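Local coordinates for protein D-aminoacyl-tRNA deacylase (Archaeoglobus fulgidus, PDB 1YQE) that probably hydrolyses D-aminoacyl-tRNAs, as a zinc-dependent deacylase, to free tRNA and D-amino acids, which counters the toxicity of mischarged tRNA, at residues D187-V192 and T210-G215; L109-P114 and L237-Y242. One frame throughout, in Å; residues are numbered along the deposited sequence.

Contact 1 pairs two neighbouring parallel strands of the four-stranded sheet, and contact 2 sets the loop before helix 114-125 against the C-terminal end of helix 228-238. Their centres are 10 Å apart, and they touch directly: T213 OG1 of contact 1 and P114 O of contact 2 lie 2.7 Å apart, a probable hydrogen bond. A second probable bond joins V190 O to E241 N at 3.0 Å, and the rings of F212 and Y242 meet edge to face. Strand 212-218 leads on to helix 228-238, which ends in contact 2. On the loop side, the side chain of A110 is about 13 Å from the bound pyrophosphate.

Contact 1: D187-V192 and T210-G215; sequences DWNVAV and TTFTFG
N189 and F212 meet with the asparagine CB seated over the middle of the phenyl ring, a CH-pi contact 3.5 Å from the centroid and only 3° off the ring normal. The methyl of A191 sits at the edge of the same ring, CB to CD2 3.9 Å. An alanine in place of F212 would probably cost N189 CB the ring face it sits on and the A191 methyl one of its packing partners, and open a gap beside Y242 and F279. Beyond its CB, N189 runs alongside T211, and its ND2 gives OG1 a weak hydrogen bond of 3.1 Å; the T211 hydroxyl is set for this between the backbone N and the carbonyl carbon (chi1 57°). On the other face of the sheet, V190 CG2 and T213 CG2 touch at 3.8 Å, while T213 OG1 turns to P114 O. The W188 ring presents its edge to T211 O, CE3 lying 3.5 Å away, and its NE1 is hydrogen-bonded to N119 OD1. Behind these side chains stand four backbone bonds: N189 N to T211 O, T213 N to N189 O at 2.8 Å, A191 N to T213 O, and G215 N to A191 O. This is parallel strand pairing within a beta-alpha-beta unit, strand 189-194 and strand 212-218 connected through helix 201-209.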
loop_
_atom_site.group_PDB
_atom_site.type_symbol
_atom_site.label_atom_id
_atom_site.label_comp_id
_atom_site.label_asym_id
_atom_site.label_seq_id
_atom_site.Cartn_x
_atom_site.Cartn_y
_atom_site.Cartn_z
ATOM N N ASP A 187 14.389 8.223 -0.550
ATOM C CA ASP A 187 15.274 7.807 0.532
ATOM C C ASP A 187 14.657 7.921 1.923
ATOM O O ASP A 187 15.350 8.187 2.905
ATOM C CB ASP A 187 16.585 8.601 0.464
ATOM C CG ASP A 187 16.388 10.074 0.752
ATOM O OD1 ASP A 187 15.278 10.575 0.502
ATOM O OD2 ASP A 187 17.340 10.733 1.218
ATOM N N TRP A 188 13.348 7.712 2.003
ATOM C CA TRP A 188 12.667 7.747 3.286
ATOM C C TRP A 188 13.129 6.505 4.047
ATOM O O TRP A 188 13.429 5.479 3.434
ATOM C CB TRP A 188 11.147 7.681 3.096
ATOM C CG TRP A 188 10.569 8.835 2.341
ATOM C CD1 TRP A 188 10.107 8.833 1.058
ATOM C CD2 TRP A 188 10.382 10.163 2.834
ATOM N NE1 TRP A 188 9.638 10.075 0.721
ATOM C CE2 TRP A 188 9.793 10.914 1.796
ATOM C CE3 TRP A 188 10.656 10.794 4.057
ATOM C CZ2 TRP A 188 9.468 12.266 1.940
ATOM C CZ3 TRP A 188 10.336 12.141 4.201
ATOM C CH2 TRP A 188 9.747 12.862 3.147
ATOM N N ASN A 189 13.200 6.606 5.371
ATOM C CA ASN A 189 13.593 5.476 6.212
ATOM C C ASN A 189 12.462 4.453 6.104
ATOM O O ASN A 189 11.287 4.810 6.216
ATOM C CB ASN A 189 13.768 5.944 7.658
ATOM C CG ASN A 189 14.896 6.950 7.806
ATOM O OD1 ASN A 189 16.045 6.653 7.482
ATOM N ND2 ASN A 189 14.574 8.146 8.289
ATOM N N VAL A 190 12.814 3.190 5.882
ATOM C CA VAL A 190 11.818 2.137 5.707
ATOM C C VAL A 190 11.736 1.172 6.883
ATOM O O VAL A 190 12.747 0.661 7.358
ATOM C CB VAL A 190 12.104 1.308 4.431
ATOM C CG1 VAL A 190 10.971 0.313 4.187
ATOM C CG2 VAL A 190 12.279 2.227 3.231
ATOM N N ALA A 191 10.519 0.914 7.342
ATOM C CA ALA A 191 10.336 -0.005 8.451
ATOM C C ALA A 191 9.195 -0.977 8.214
ATOM O O ALA A 191 8.339 -0.764 7.363
ATOM C CB ALA A 191 10.063 0.776 9.728
ATOM N N VAL A 192 9.225 -2.076 8.960
ATOM C CA VAL A 192 8.147 -3.038 8.935
ATOM C C VAL A 192 7.544 -2.732 10.303
ATOM O O VAL A 192 8.277 -2.558 11.271
ATOM C CB VAL A 192 8.651 -4.494 8.914
ATOM C CG1 VAL A 192 7.531 -5.425 9.356
ATOM C CG2 VAL A 192 9.094 -4.872 7.506
ATOM N N THR A 210 6.510 11.987 9.990
ATOM C CA THR A 210 7.930 11.691 10.140
ATOM C C THR A 210 8.630 11.384 8.814
ATOM O O THR A 210 8.029 11.465 7.749
ATOM C CB THR A 210 8.149 10.503 11.104
ATOM O OG1 THR A 210 7.693 9.296 10.487
ATOM C CG2 THR A 210 7.377 10.720 12.410
ATOM N N THR A 211 9.913 11.040 8.894
ATOM C CA THR A 211 10.699 10.719 7.710
ATOM C C THR A 211 10.678 9.206 7.486
ATOM O O THR A 211 11.479 8.669 6.727
ATOM C CB THR A 211 12.161 11.173 7.875
ATOM O OG1 THR A 211 12.717 10.563 9.048
ATOM C CG2 THR A 211 12.237 12.703 8.021
ATOM N N PHE A 212 9.749 8.532 8.156
ATOM C CA PHE A 212 9.625 7.085 8.046
ATOM C C PHE A 212 8.445 6.643 7.202
ATOM O O PHE A 212 7.387 7.277 7.189
ATOM C CB PHE A 212 9.467 6.448 9.430
ATOM C CG PHE A 212 10.733 5.873 9.988
ATOM C CD1 PHE A 212 11.623 6.669 10.704
ATOM C CD2 PHE A 212 11.025 4.522 9.816
ATOM C CE1 PHE A 212 12.786 6.131 11.249
ATOM C CE2 PHE A 212 12.188 3.969 10.356
ATOM C CZ PHE A 212 13.070 4.778 11.076
ATOM N N THR A 213 8.637 5.536 6.497
ATOM C CA THR A 213 7.577 4.962 5.695
ATOM C C THR A 213 7.572 3.495 6.085
ATOM O O THR A 213 8.460 3.045 6.804
ATOM C CB THR A 213 7.834 5.096 4.182
ATOM O OG1 THR A 213 6.692 4.598 3.476
ATOM C CG2 THR A 213 9.073 4.293 3.753
ATOM N N PHE A 214 6.567 2.762 5.622
ATOM C CA PHE A 214 6.443 1.348 5.947
ATOM C C PHE A 214 6.316 0.497 4.702
ATOM O O PHE A 214 5.912 0.973 3.643
ATOM C CB PHE A 214 5.195 1.111 6.805
ATOM C CG PHE A 214 5.278 1.700 8.183
ATOM C CD1 PHE A 214 5.819 0.966 9.232
ATOM C CD2 PHE A 214 4.850 2.999 8.424
ATOM C CE1 PHE A 214 5.938 1.516 10.506
ATOM C CE2 PHE A 214 4.962 3.565 9.691
ATOM C CZ PHE A 214 5.508 2.823 10.738
ATOM N N GLY A 215 6.695 -0.768 4.849
ATOM C CA GLY A 215 6.547 -1.722 3.774
ATOM C C GLY A 215 5.330 -2.506 4.240
ATOM O O GLY A 215 4.204 -2.234 3.828
#

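Contact 2: L109-P114 and L237-Y242; sequences LAKPSP and LSEAEY
L237 pushes its CD2 methyl against the backbone of the 109-114 loop, where it meets L109 CB at 3.7 Å and lies 3.4 Å from A110 O. Its CG is anti to the backbone N (chi1 -164°), and that same carbon packs against P112 CD. The proline ring also reaches the last residue of the helix: P112 CG comes to 3.5 Å from S238 CA, closer than carbons usually approach, and also touches S238 OG, whose polar partner is A234 O one helical turn back. Farther along, P114 CG rests against S238 O at 3.7 Å. H216 of strand 212-218 also touches L109, P112 and S238.

The other side of the contact is more open and polar. K111, partly exposed, bends at chi2 (73°) and then runs out extended, bringing its ammonium to two acceptors. NZ donates to L237 O at 2.9 Å, tilted 24° from the carbonyl plane, and forms a salt bridge with the exposed E239, where OE1 offers its anti lone pair at 2.9 Å. The two charged side chains cross at about a right angle. The positive charge thus lies at the C-terminal end of the helix, where it would probably be favoured by the helix dipole as well as by the carboxylate. E239, with positive phi, is the C-prime residue of a Schellman motif ending helix 228-238, here packed against a proline-containing loop that leads into helix 114-125.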
loop_
_atom_site.group_PDB
_atom_site.type_symbol
_atom_site.label_atom_id
_atom_site.label_comp_id
_atom_site.label_asym_id
_atom_site.label_seq_id
_atom_site.Cartn_x
_atom_site.Cartn_y
_atom_site.Cartn_z
ATOM N N LEU A 109 3.673 -12.773 1.226
ATOM C CA LEU A 109 3.585 -11.319 1.191
ATOM C C LEU A 109 3.909 -10.737 -0.179
ATOM O O LEU A 109 4.783 -11.238 -0.880
ATOM C CB LEU A 109 4.554 -10.727 2.219
ATOM C CG LEU A 109 4.403 -11.127 3.692
ATOM C CD1 LEU A 109 5.614 -10.644 4.488
ATOM C CD2 LEU A 109 3.111 -10.535 4.245
ATOM N N ALA A 110 3.204 -9.675 -0.555
ATOM C CA ALA A 110 3.468 -9.017 -1.826
ATOM C C ALA A 110 4.619 -8.042 -1.607
ATOM O O ALA A 110 4.841 -7.565 -0.495
ATOM C CB ALA A 110 2.226 -8.270 -2.303
ATOM N N LYS A 111 5.368 -7.762 -2.666
ATOM C CA LYS A 111 6.482 -6.829 -2.583
ATOM C C LYS A 111 5.925 -5.413 -2.383
ATOM O O LYS A 111 5.154 -4.929 -3.202
ATOM C CB LYS A 111 7.299 -6.894 -3.880
ATOM C CG LYS A 111 8.455 -5.899 -3.999
ATOM C CD LYS A 111 9.629 -6.268 -3.120
ATOM C CE LYS A 111 10.872 -5.473 -3.514
ATOM N NZ LYS A 111 12.052 -5.815 -2.679
ATOM N N PRO A 112 6.295 -4.740 -1.282
ATOM C CA PRO A 112 5.786 -3.379 -1.057
ATOM C C PRO A 112 6.524 -2.321 -1.877
ATOM O O PRO A 112 7.529 -2.612 -2.521
ATOM C CB PRO A 112 5.988 -3.179 0.444
ATOM C CG PRO A 112 7.222 -3.976 0.721
ATOM C CD PRO A 112 7.010 -5.242 -0.095
ATOM N N SER A 113 6.006 -1.096 -1.855
ATOM C CA SER A 113 6.625 0.026 -2.565
ATOM C C SER A 113 6.595 1.178 -1.560
ATOM O O SER A 113 5.854 2.150 -1.725
ATOM C CB SER A 113 5.812 0.380 -3.814
ATOM O OG SER A 113 6.527 1.273 -4.654
ATOM N N PRO A 114 7.410 1.073 -0.498
ATOM C CA PRO A 114 7.537 2.041 0.600
ATOM C C PRO A 114 7.730 3.506 0.236
ATOM O O PRO A 114 7.112 4.382 0.842
ATOM C CB PRO A 114 8.712 1.494 1.412
ATOM C CG PRO A 114 8.648 0.025 1.149
ATOM C CD PRO A 114 8.385 -0.018 -0.329
ATOM N N LEU A 237 11.903 -8.200 2.186
ATOM C CA LEU A 237 11.012 -7.900 1.072
ATOM C C LEU A 237 10.738 -6.394 1.009
ATOM O O LEU A 237 10.690 -5.801 -0.068
ATOM C CB LEU A 237 9.695 -8.666 1.247
ATOM C CG LEU A 237 8.774 -8.787 0.033
ATOM C CD1 LEU A 237 9.503 -9.524 -1.083
ATOM C CD2 LEU A 237 7.505 -9.537 0.427
ATOM N N SER A 238 10.564 -5.782 2.174
ATOM C CA SER A 238 10.293 -4.351 2.268
ATOM C C SER A 238 11.546 -3.503 2.084
ATOM O O SER A 238 11.451 -2.296 1.887
ATOM C CB SER A 238 9.677 -4.022 3.632
ATOM O OG SER A 238 8.474 -4.741 3.848
ATOM N N GLU A 239 12.711 -4.140 2.145
ATOM C CA GLU A 239 13.995 -3.444 2.036
ATOM C C GLU A 239 14.099 -2.489 3.226
ATOM O O GLU A 239 14.683 -1.407 3.145
ATOM C CB GLU A 239 14.102 -2.699 0.692
ATOM C CG GLU A 239 14.020 -3.660 -0.503
ATOM C CD GLU A 239 14.308 -3.017 -1.856
ATOM O OE1 GLU A 239 13.931 -3.629 -2.880
ATOM O OE2 GLU A 239 14.915 -1.924 -1.907
ATOM N N ALA A 240 13.534 -2.930 4.347
ATOM C CA ALA A 240 13.521 -2.157 5.579
ATOM C C ALA A 240 14.822 -2.241 6.355
ATOM O O ALA A 240 15.514 -3.262 6.331
ATOM C CB ALA A 240 12.379 -2.625 6.467
ATOM N N GLU A 241 15.149 -1.155 7.046
ATOM C CA GLU A 241 16.346 -1.115 7.875
ATOM C C GLU A 241 15.908 -1.045 9.332
ATOM O O GLU A 241 16.739 -0.950 10.232
ATOM C CB GLU A 241 17.200 0.114 7.544
ATOM C CG GLU A 241 17.935 0.040 6.213
ATOM C CD GLU A 241 18.804 -1.206 6.090
ATOM O OE1 GLU A 241 19.467 -1.583 7.082
ATOM O OE2 GLU A 241 18.833 -1.805 4.991
ATOM N N TYR A 242 14.599 -1.115 9.560
ATOM C CA TYR A 242 14.060 -1.016 10.916
ATOM C C TYR A 242 12.760 -1.781 11.106
ATOM O O TYR A 242 12.061 -2.093 10.147
ATOM C CB TYR A 242 13.718 0.440 11.250
ATOM C CG TYR A 242 14.827 1.442 11.112
ATOM C CD1 TYR A 242 15.699 1.696 12.172
ATOM C CD2 TYR A 242 14.997 2.159 9.929
ATOM C CE1 TYR A 242 16.708 2.643 12.057
ATOM C CE2 TYR A 242 16.009 3.109 9.804
ATOM C CZ TYR A 242 16.856 3.345 10.871
ATOM O OH TYR A 242 17.844 4.294 10.761
#